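Local coordinates for alpha-L-rhamnosidase (Streptomyces avermitilis, PDB 3W5M), which releases terminal non-reducing alpha-L-rhamnose by hydrolysis from alpha-L-rhamnosides, including citrus flavonoids and the arabinogalactan-protein gum arabic, at residues A[483-491]-A[501-512]; A[536-544]-A[906-914]. All blocks are in the same frame, centred on the assembly; numbering follows the deposited sequence.

How the contacts relate
Both contacts draw on the concanavalin-like beta domain but use it differently. Contact 1 stays within that domain, where a hairpin packs against the chain that follows it as that chain turns corners out of the main sheet and back; its buried aliphatic part (Ala488, Leu501, Leu503) gives way to an exposed charged edge at Glu485. Contact 2 reaches out of the domain to a loop of the helical catalytic domain, through an aromatic pair, side-chain bonds to backbone carbonyls and bridging waters; Asn541, Asn912, Ser913 and Phe914 are buried, Ala540 and Glu910 at the surface. The two touch where Asn506 ND2 comes 3.4 Å from Phe914 O. Only contact 2 borders the rhamnose-binding residues.

Contact 1. Residues A[483-491]-A[501-512]; sequences AKELPARKV and LDLGQNMVGSVR
Val491 and Leu501 face each other as a non-hydrogen-bonded pair in the antiparallel hairpin of strands 480-493 and 498-503, in the concanavalin-like beta domain. The side chains run alongside each other, Val491 CG2 reaching Leu501 CG at 3.7 Å, while Ala488 CB fits against Leu501 CD2. The packing is tightest at Leu503, whose CD2 presses to 3.5 Å from Ala488 CA. With CG anti to its carbonyl carbon (chi1 -67°) and CD1 extended beyond it (chi2 175°), Leu486 puts CD1 between Gln505 CB and Met507 CB; Trp618 of helix 607-622 adjoins all three. The backbone closes the hairpin with Arg489 N to Asp502 O and Asp502 N to Lys490 O; a water donates to Pro487 O and Leu503 O. Asp502 OD1 accepts from Gly504 N in an Asx turn and also meets Arg571. Arg489 CD lies 3.6 Å from Gly504 CA, leaving no room for a side chain on this positive-phi glycine. The outer side is looser: Lys490 runs past Asp502 with NZ still 4.7 Å from OD2. At the solvent border Arg512, which also pairs with Glu562, grips Glu485 end-on, NH2 to OE1 at 2.8 Å and NH1 to OE2 at 2.9 Å, both from above the carboxylate plane.

Contact 2. Residues A[536-544]-A[906-914]; sequences TIYTANLRS and FQTPEMNSF
Tyr538 holds CG trans to its nitrogen (chi1 175°) and Phe906 holds CG trans to its carbonyl carbon (chi1 -64°), which lays the rings over one another in opposing senses where Tyr538, just ahead of the 3-10 turn 540-542 of the beta domain, meets a loop of the (alpha/alpha)6-barrel. Their planes are 31° apart, and Phe906 CD2 sits over the centre of one Tyr538 face, Ala540 N over the other. Tyr538 OH lies 3.6 Å from Pro909 CB and shares a water with Gln907 O and Asn912 ND2. With Tyr538 cut back to an alanine, Phe906 would lose the surface it lies on and is likely to turn more freely, that water probably being held less firmly. Pro909, in the type I turn 908-911, packs CB on Ala540 CB. Asn541 ND2, at the edge of the Phe914 ring, gives a bent bond to Asn912 O at 2.9 Å and is also bonded to Glu529. A second water bridges Asn541 O, Pro909 O and Asn912 N. Toward the active site, Ser913 bonds through OG to rhamnose-binding His916 and through N to Glu895, the probable general base. Arg543 NE forms a salt bridge with rhamnose-binding Asp635, while NH1 reaches Glu910 O at 3.0 Å, within the guanidinium plane.

Contact 1. Residues A[483-491]-A[501-512]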
loop_
_atom_site.group_PDB
_atom_site.type_symbol
_atom_site.label_atom_id
_atom_site.label_comp_id
_atom_site.label_asym_id
_atom_site.label_seq_id
_atom_site.Cartn_x
_atom_site.Cartn_y
_atom_site.Cartn_z
ATOM N N ALA A 483 -1.115 -1.100 13.839
ATOM C CA ALA A 483 -0.146 -2.026 14.417
ATOM C C ALA A 483 0.493 -1.408 15.647
ATOM O O ALA A 483 1.001 -2.125 16.510
ATOM C CB ALA A 483 0.923 -2.364 13.394
ATOM N N LYS A 484 0.512 -0.080 15.703
ATOM C CA LYS A 484 1.100 0.651 16.857
ATOM C C LYS A 484 0.778 2.123 16.805
ATOM O O LYS A 484 0.360 2.644 15.763
ATOM C CB LYS A 484 2.609 0.438 17.008
ATOM C CG LYS A 484 3.451 0.745 15.803
ATOM C CD LYS A 484 4.919 0.481 16.130
ATOM C CE LYS A 484 5.545 1.681 16.798
ATOM N NZ LYS A 484 6.417 1.250 17.918
ATOM N N GLU A 485 0.924 2.775 17.961
ATOM C CA GLU A 485 0.701 4.208 18.076
ATOM C C GLU A 485 2.045 4.898 18.345
ATOM O O GLU A 485 2.906 4.307 19.001
ATOM C CB GLU A 485 -0.306 4.493 19.190
ATOM C CG GLU A 485 -1.699 3.969 18.864
ATOM C CD GLU A 485 -2.763 4.399 19.865
ATOM O OE1 GLU A 485 -2.415 4.903 20.969
ATOM O OE2 GLU A 485 -3.963 4.232 19.549
ATOM N N LEU A 486 2.229 6.102 17.809
ATOM C CA LEU A 486 3.418 6.918 18.054
ATOM C C LEU A 486 3.013 8.232 18.696
ATOM O O LEU A 486 2.513 9.116 18.009
ATOM C CB LEU A 486 4.179 7.211 16.744
ATOM C CG LEU A 486 4.859 6.054 15.987
ATOM C CD1 LEU A 486 5.452 6.519 14.666
ATOM C CD2 LEU A 486 5.933 5.381 16.845
ATOM N N PRO A 487 3.244 8.385 20.015
ATOM C CA PRO A 487 2.864 9.670 20.637
ATOM C C PRO A 487 3.772 10.768 20.099
ATOM O O PRO A 487 4.902 10.490 19.747
ATOM C CB PRO A 487 3.137 9.445 22.138
ATOM C CG PRO A 487 3.261 7.972 22.315
ATOM C CD PRO A 487 3.754 7.414 21.001
ATOM N N ALA A 488 3.287 11.998 20.012
ATOM C CA ALA A 488 4.123 13.108 19.596
ATOM C C ALA A 488 5.258 13.232 20.611
ATOM O O ALA A 488 5.033 13.046 21.807
ATOM C CB ALA A 488 3.318 14.377 19.529
ATOM N N ARG A 489 6.470 13.490 20.126
ATOM C CA ARG A 489 7.659 13.503 20.969
ATOM C C ARG A 489 8.011 14.915 21.395
ATOM O O ARG A 489 8.713 15.104 22.389
ATOM C CB ARG A 489 8.837 12.879 20.224
ATOM C CG ARG A 489 8.647 11.406 19.919
ATOM C CD ARG A 489 9.838 10.831 19.161
ATOM N NE ARG A 489 11.047 10.560 19.962
ATOM C CZ ARG A 489 11.085 10.179 21.246
ATOM N NH1 ARG A 489 9.970 9.994 21.959
ATOM N NH2 ARG A 489 12.260 9.976 21.823
ATOM N N LYS A 490 7.542 15.899 20.630
ATOM C CA LYS A 490 7.694 17.320 20.957
ATOM C C LYS A 490 6.753 18.192 20.129
ATOM O O LYS A 490 6.281 17.793 19.052
ATOM C CB LYS A 490 9.135 17.802 20.749
ATOM C CG LYS A 490 9.567 17.859 19.300
ATOM C CD LYS A 490 10.790 18.742 19.142
ATOM C CE LYS A 490 11.416 18.492 17.789
ATOM N NZ LYS A 490 12.498 19.452 17.443
ATOM N N VAL A 491 6.512 19.392 20.648
ATOM C CA VAL A 491 5.666 20.404 20.034
ATOM C C VAL A 491 6.521 21.650 19.844
ATOM O O VAL A 491 7.176 22.113 20.786
ATOM C CB VAL A 491 4.466 20.736 20.955
ATOM C CG1 VAL A 491 3.578 21.810 20.341
ATOM C CG2 VAL A 491 3.656 19.491 21.239
ATOM N N LEU A 501 4.153 19.153 15.401
ATOM C CA LEU A 501 4.388 18.078 16.348
ATOM C C LEU A 501 5.180 16.990 15.641
ATOM O O LEU A 501 4.832 16.589 14.520
ATOM C CB LEU A 501 3.077 17.533 16.942
ATOM C CG LEU A 501 2.304 18.402 17.955
ATOM C CD1 LEU A 501 1.584 19.548 17.269
ATOM C CD2 LEU A 501 1.345 17.594 18.820
ATOM N N ASP A 502 6.258 16.562 16.286
ATOM C CA ASP A 502 7.197 15.588 15.737
ATOM C C ASP A 502 6.924 14.236 16.351
ATOM O O ASP A 502 6.974 14.076 17.568
ATOM C CB ASP A 502 8.620 16.007 16.061
ATOM C CG ASP A 502 9.673 15.085 15.459
ATOM O OD1 ASP A 502 9.350 14.085 14.785
ATOM O OD2 ASP A 502 10.867 15.401 15.638
ATOM N N LEU A 503 6.608 13.264 15.491
ATOM C CA LEU A 503 6.340 11.907 15.927
ATOM C C LEU A 503 7.639 11.072 15.985
ATOM O O LEU A 503 7.633 9.958 16.498
ATOM C CB LEU A 503 5.297 11.246 14.998
ATOM C CG LEU A 503 3.870 11.806 14.951
ATOM C CD1 LEU A 503 2.931 10.795 14.328
ATOM C CD2 LEU A 503 3.358 12.179 16.330
ATOM N N GLY A 504 8.720 11.621 15.437
ATOM C CA GLY A 504 10.066 11.046 15.589
ATOM C C GLY A 504 10.346 9.946 14.590
ATOM O O GLY A 504 11.476 9.421 14.521
ATOM N N GLN A 505 9.325 9.594 13.813
ATOM C CA GLN A 505 9.457 8.493 12.834
ATOM C C GLN A 505 8.566 8.825 11.650
ATOM O O GLN A 505 7.431 9.233 11.857
ATOM C CB GLN A 505 9.026 7.150 13.471
ATOM C CG GLN A 505 8.858 5.989 12.457
ATOM C CD GLN A 505 10.166 5.549 11.779
ATOM O OE1 GLN A 505 11.141 5.215 12.457
ATOM N NE2 GLN A 505 10.194 5.570 10.442
ATOM N N ASN A 506 9.057 8.648 10.421
ATOM C CA ASN A 506 8.240 8.860 9.240
ATOM C C ASN A 506 7.334 7.624 9.113
ATOM O O ASN A 506 7.812 6.544 8.762
ATOM C CB ASN A 506 9.133 9.010 7.991
ATOM C CG ASN A 506 8.389 9.532 6.756
ATOM O OD1 ASN A 506 7.251 10.020 6.821
ATOM N ND2 ASN A 506 9.049 9.408 5.591
ATOM N N MET A 507 6.030 7.807 9.378
ATOM C CA MET A 507 5.086 6.709 9.523
ATOM C C MET A 507 3.951 6.846 8.500
ATOM O O MET A 507 3.844 7.857 7.756
ATOM C CB MET A 507 4.494 6.700 10.950
ATOM C CG MET A 507 3.758 7.989 11.278
ATOM S SD MET A 507 2.412 7.730 12.477
ATOM C CE MET A 507 1.109 7.121 11.381
ATOM N N VAL A 508 3.107 5.816 8.426
ATOM C CA VAL A 508 1.983 5.843 7.495
ATOM C C VAL A 508 0.732 5.455 8.238
ATOM O O VAL A 508 0.716 4.430 8.940
ATOM C CB VAL A 508 2.197 4.889 6.295
ATOM C CG1 VAL A 508 1.017 4.950 5.324
ATOM C CG2 VAL A 508 3.481 5.242 5.571
ATOM N N GLY A 509 -0.323 6.243 8.038
ATOM C CA GLY A 509 -1.575 6.057 8.802
ATOM C C GLY A 509 -2.225 7.404 9.007
ATOM O O GLY A 509 -2.288 8.227 8.081
ATOM N N SER A 510 -2.749 7.648 10.207
ATOM C CA SER A 510 -3.383 8.944 10.457
ATOM C C SER A 510 -3.345 9.173 11.976
ATOM O O SER A 510 -2.953 8.292 12.717
ATOM C CB SER A 510 -4.837 8.975 9.912
ATOM O OG SER A 510 -5.624 7.939 10.471
ATOM N N VAL A 511 -3.762 10.339 12.442
ATOM C CA VAL A 511 -3.572 10.650 13.846
ATOM C C VAL A 511 -4.854 10.472 14.663
ATOM O O VAL A 511 -5.934 10.338 14.118
ATOM C CB VAL A 511 -2.975 12.067 14.032
ATOM C CG1 VAL A 511 -1.839 12.280 13.056
ATOM C CG2 VAL A 511 -4.035 13.148 13.899
ATOM N N ARG A 512 -4.707 10.422 15.968
ATOM C CA ARG A 512 -5.810 10.712 16.881
ATOM C C ARG A 512 -5.552 12.103 17.417
ATOM O O ARG A 512 -4.443 12.383 17.929
ATOM C CB ARG A 512 -5.810 9.714 18.037
ATOM C CG ARG A 512 -6.811 10.097 19.134
ATOM C CD ARG A 512 -7.100 8.951 20.090
ATOM N NE ARG A 512 -5.902 8.540 20.814
ATOM C CZ ARG A 512 -5.222 7.429 20.552
ATOM N NH1 ARG A 512 -5.620 6.605 19.588
ATOM N NH2 ARG A 512 -4.138 7.151 21.258
HETATM O O HOH W 1 6.621 8.659 18.779
#

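Contact 2. Residues A[536-544]-A[906-914]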
loop_
_atom_site.group_PDB
_atom_site.type_symbol
_atom_site.label_atom_id
_atom_site.label_comp_id
_atom_site.label_asym_id
_atom_site.label_seq_id
_atom_site.Cartn_x
_atom_site.Cartn_y
_atom_site.Cartn_z
ATOM N N THR A 536 9.185 24.996 9.933
ATOM C CA THR A 536 7.827 24.830 9.363
ATOM C C THR A 536 7.812 23.567 8.487
ATOM O O THR A 536 8.872 23.151 7.991
ATOM C CB THR A 536 7.383 26.025 8.490
ATOM O OG1 THR A 536 8.301 26.203 7.414
ATOM C CG2 THR A 536 7.272 27.330 9.309
ATOM N N ILE A 537 6.626 22.981 8.284
ATOM C CA ILE A 537 6.521 21.781 7.440
ATOM C C ILE A 537 6.725 22.057 5.956
ATOM O O ILE A 537 6.360 23.124 5.433
ATOM C CB ILE A 537 5.211 20.989 7.660
ATOM C CG1 ILE A 537 3.979 21.816 7.244
ATOM C CG2 ILE A 537 5.144 20.503 9.102
ATOM C CD1 ILE A 537 2.715 20.991 6.999
ATOM N N TYR A 538 7.379 21.104 5.293
ATOM C CA TYR A 538 7.614 21.163 3.871
ATOM C C TYR A 538 6.693 20.153 3.216
ATOM O O TYR A 538 6.746 18.968 3.566
ATOM C CB TYR A 538 9.075 20.780 3.566
ATOM C CG TYR A 538 9.396 20.689 2.085
ATOM C CD1 TYR A 538 9.620 21.834 1.322
ATOM C CD2 TYR A 538 9.482 19.455 1.443
ATOM C CE1 TYR A 538 9.921 21.756 -0.040
ATOM C CE2 TYR A 538 9.795 19.367 0.087
ATOM C CZ TYR A 538 10.016 20.520 -0.652
ATOM O OH TYR A 538 10.339 20.428 -2.001
ATOM N N THR A 539 5.879 20.610 2.266
ATOM C CA THR A 539 4.872 19.744 1.633
ATOM C C THR A 539 4.937 19.773 0.106
ATOM O O THR A 539 4.168 19.088 -0.546
ATOM C CB THR A 539 3.418 20.111 2.047
ATOM O OG1 THR A 539 3.188 21.495 1.794
ATOM C CG2 THR A 539 3.144 19.808 3.504
ATOM N N ALA A 540 5.851 20.551 -0.476
ATOM C CA ALA A 540 5.917 20.666 -1.939
ATOM C C ALA A 540 6.081 19.315 -2.666
ATOM O O ALA A 540 5.567 19.123 -3.784
ATOM C CB ALA A 540 7.024 21.628 -2.344
ATOM N N ASN A 541 6.768 18.378 -2.024
ATOM C CA ASN A 541 7.023 17.054 -2.644
ATOM C C ASN A 541 5.767 16.164 -2.695
ATOM O O ASN A 541 5.753 15.116 -3.356
ATOM C CB ASN A 541 8.192 16.342 -1.947
ATOM C CG ASN A 541 7.845 15.857 -0.549
ATOM O OD1 ASN A 541 7.335 16.611 0.296
ATOM N ND2 ASN A 541 8.115 14.583 -0.298
ATOM N N LEU A 542 4.716 16.587 -1.971
ATOM C CA LEU A 542 3.455 15.868 -1.978
ATOM C C LEU A 542 2.648 16.154 -3.251
ATOM O O LEU A 542 1.683 15.436 -3.554
ATOM C CB LEU A 542 2.631 16.182 -0.709
ATOM C CG LEU A 542 3.292 16.004 0.667
ATOM C CD1 LEU A 542 2.251 16.331 1.732
ATOM C CD2 LEU A 542 3.870 14.601 0.909
ATOM N N ARG A 543 3.053 17.192 -4.000
ATOM C CA ARG A 543 2.435 17.582 -5.230
ATOM C C ARG A 543 0.941 17.859 -5.000
ATOM O O ARG A 543 0.599 18.636 -4.115
ATOM C CB ARG A 543 2.730 16.546 -6.347
ATOM C CG ARG A 543 4.227 16.245 -6.429
ATOM C CD ARG A 543 4.595 15.458 -7.691
ATOM N NE ARG A 543 3.814 14.238 -7.823
ATOM C CZ ARG A 543 4.230 13.107 -8.396
ATOM N NH1 ARG A 543 5.470 13.000 -8.901
ATOM N NH2 ARG A 543 3.393 12.069 -8.452
ATOM N N SER A 544 0.053 17.205 -5.734
ATOM C CA SER A 544 -1.377 17.494 -5.587
ATOM C C SER A 544 -2.074 16.902 -4.357
ATOM O O SER A 544 -3.207 17.284 -4.068
ATOM C CB SER A 544 -2.131 17.108 -6.870
ATOM O OG SER A 544 -2.446 15.729 -6.872
ATOM N N PHE A 906 16.441 20.674 -0.847
ATOM C CA PHE A 906 15.719 19.484 -1.295
ATOM C C PHE A 906 15.901 19.280 -2.781
ATOM O O PHE A 906 16.093 20.236 -3.535
ATOM C CB PHE A 906 14.225 19.623 -0.972
ATOM C CG PHE A 906 13.930 19.697 0.487
ATOM C CD1 PHE A 906 14.321 18.671 1.345
ATOM C CD2 PHE A 906 13.208 20.780 1.015
ATOM C CE1 PHE A 906 14.031 18.727 2.702
ATOM C CE2 PHE A 906 12.935 20.837 2.368
ATOM C CZ PHE A 906 13.333 19.814 3.212
ATOM N N GLN A 907 15.849 18.026 -3.206
ATOM C CA GLN A 907 15.758 17.720 -4.612
ATOM C C GLN A 907 14.424 18.240 -5.143
ATOM O O GLN A 907 13.595 18.776 -4.367
ATOM C CB GLN A 907 15.902 16.207 -4.846
ATOM C CG GLN A 907 17.272 15.796 -5.374
ATOM C CD GLN A 907 17.481 16.134 -6.831
ATOM O OE1 GLN A 907 16.605 16.700 -7.496
ATOM N NE2 GLN A 907 18.651 15.769 -7.349
ATOM N N THR A 908 14.198 18.092 -6.441
ATOM C CA THR A 908 13.020 18.694 -7.048
ATOM C C THR A 908 11.706 18.072 -6.560
ATOM O O THR A 908 11.527 16.852 -6.665
ATOM C CB THR A 908 13.031 18.661 -8.582
ATOM O OG1 THR A 908 11.763 19.121 -9.055
ATOM C CG2 THR A 908 13.250 17.244 -9.127
ATOM N N PRO A 909 10.771 18.925 -6.081
ATOM C CA PRO A 909 9.434 18.470 -5.650
ATOM C C PRO A 909 8.614 17.849 -6.778
ATOM O O PRO A 909 7.539 17.303 -6.530
ATOM C CB PRO A 909 8.763 19.764 -5.156
ATOM C CG PRO A 909 9.477 20.873 -5.880
ATOM C CD PRO A 909 10.915 20.394 -5.951
ATOM N N GLU A 910 9.100 17.931 -8.010
ATOM C CA GLU A 910 8.422 17.274 -9.110
ATOM C C GLU A 910 8.451 15.765 -8.910
ATOM O O GLU A 910 7.551 15.067 -9.362
ATOM C CB GLU A 910 9.043 17.640 -10.454
ATOM C CG GLU A 910 8.481 18.928 -11.039
ATOM C CD GLU A 910 9.385 19.534 -12.097
ATOM O OE1 GLU A 910 10.457 18.944 -12.378
ATOM O OE2 GLU A 910 9.027 20.609 -12.642
ATOM N N MET A 911 9.491 15.274 -8.246
ATOM C CA MET A 911 9.552 13.855 -7.856
ATOM C C MET A 911 10.604 13.654 -6.762
ATOM O O MET A 911 11.798 13.515 -7.050
ATOM C CB MET A 911 9.813 12.949 -9.076
ATOM C CG MET A 911 9.479 11.476 -8.838
ATOM S SD MET A 911 10.250 10.421 -10.106
ATOM C CE MET A 911 11.966 10.577 -9.632
ATOM N N ASN A 912 10.162 13.673 -5.500
ATOM C CA ASN A 912 11.075 13.541 -4.374
ATOM C C ASN A 912 10.467 13.017 -3.081
ATOM O O ASN A 912 10.198 13.785 -2.138
ATOM C CB ASN A 912 11.798 14.869 -4.078
ATOM C CG ASN A 912 12.976 14.676 -3.154
ATOM O OD1 ASN A 912 13.661 13.658 -3.231
ATOM N ND2 ASN A 912 13.216 15.638 -2.257
ATOM N N SER A 913 10.344 11.706 -2.989
ATOM C CA SER A 913 9.766 11.060 -1.796
ATOM C C SER A 913 10.822 10.707 -0.725
ATOM O O SER A 913 11.981 10.380 -1.045
ATOM C CB SER A 913 8.963 9.826 -2.248
ATOM O OG SER A 913 9.085 8.750 -1.322
ATOM N N PHE A 914 10.434 10.790 0.547
ATOM C CA PHE A 914 11.308 10.365 1.630
ATOM C C PHE A 914 10.968 8.984 2.189
ATOM O O PHE A 914 11.398 8.632 3.291
ATOM C CB PHE A 914 11.361 11.421 2.732
ATOM C CG PHE A 914 11.934 12.719 2.258
ATOM C CD1 PHE A 914 11.122 13.661 1.635
ATOM C CD2 PHE A 914 13.303 12.956 2.340
ATOM C CE1 PHE A 914 11.663 14.854 1.160
ATOM C CE2 PHE A 914 13.855 14.143 1.869
ATOM C CZ PHE A 914 13.034 15.085 1.271
HETATM O O HOH W 2 11.353 17.946 -2.885
HETATM O O HOH W 3 7.459 14.681 -5.391
#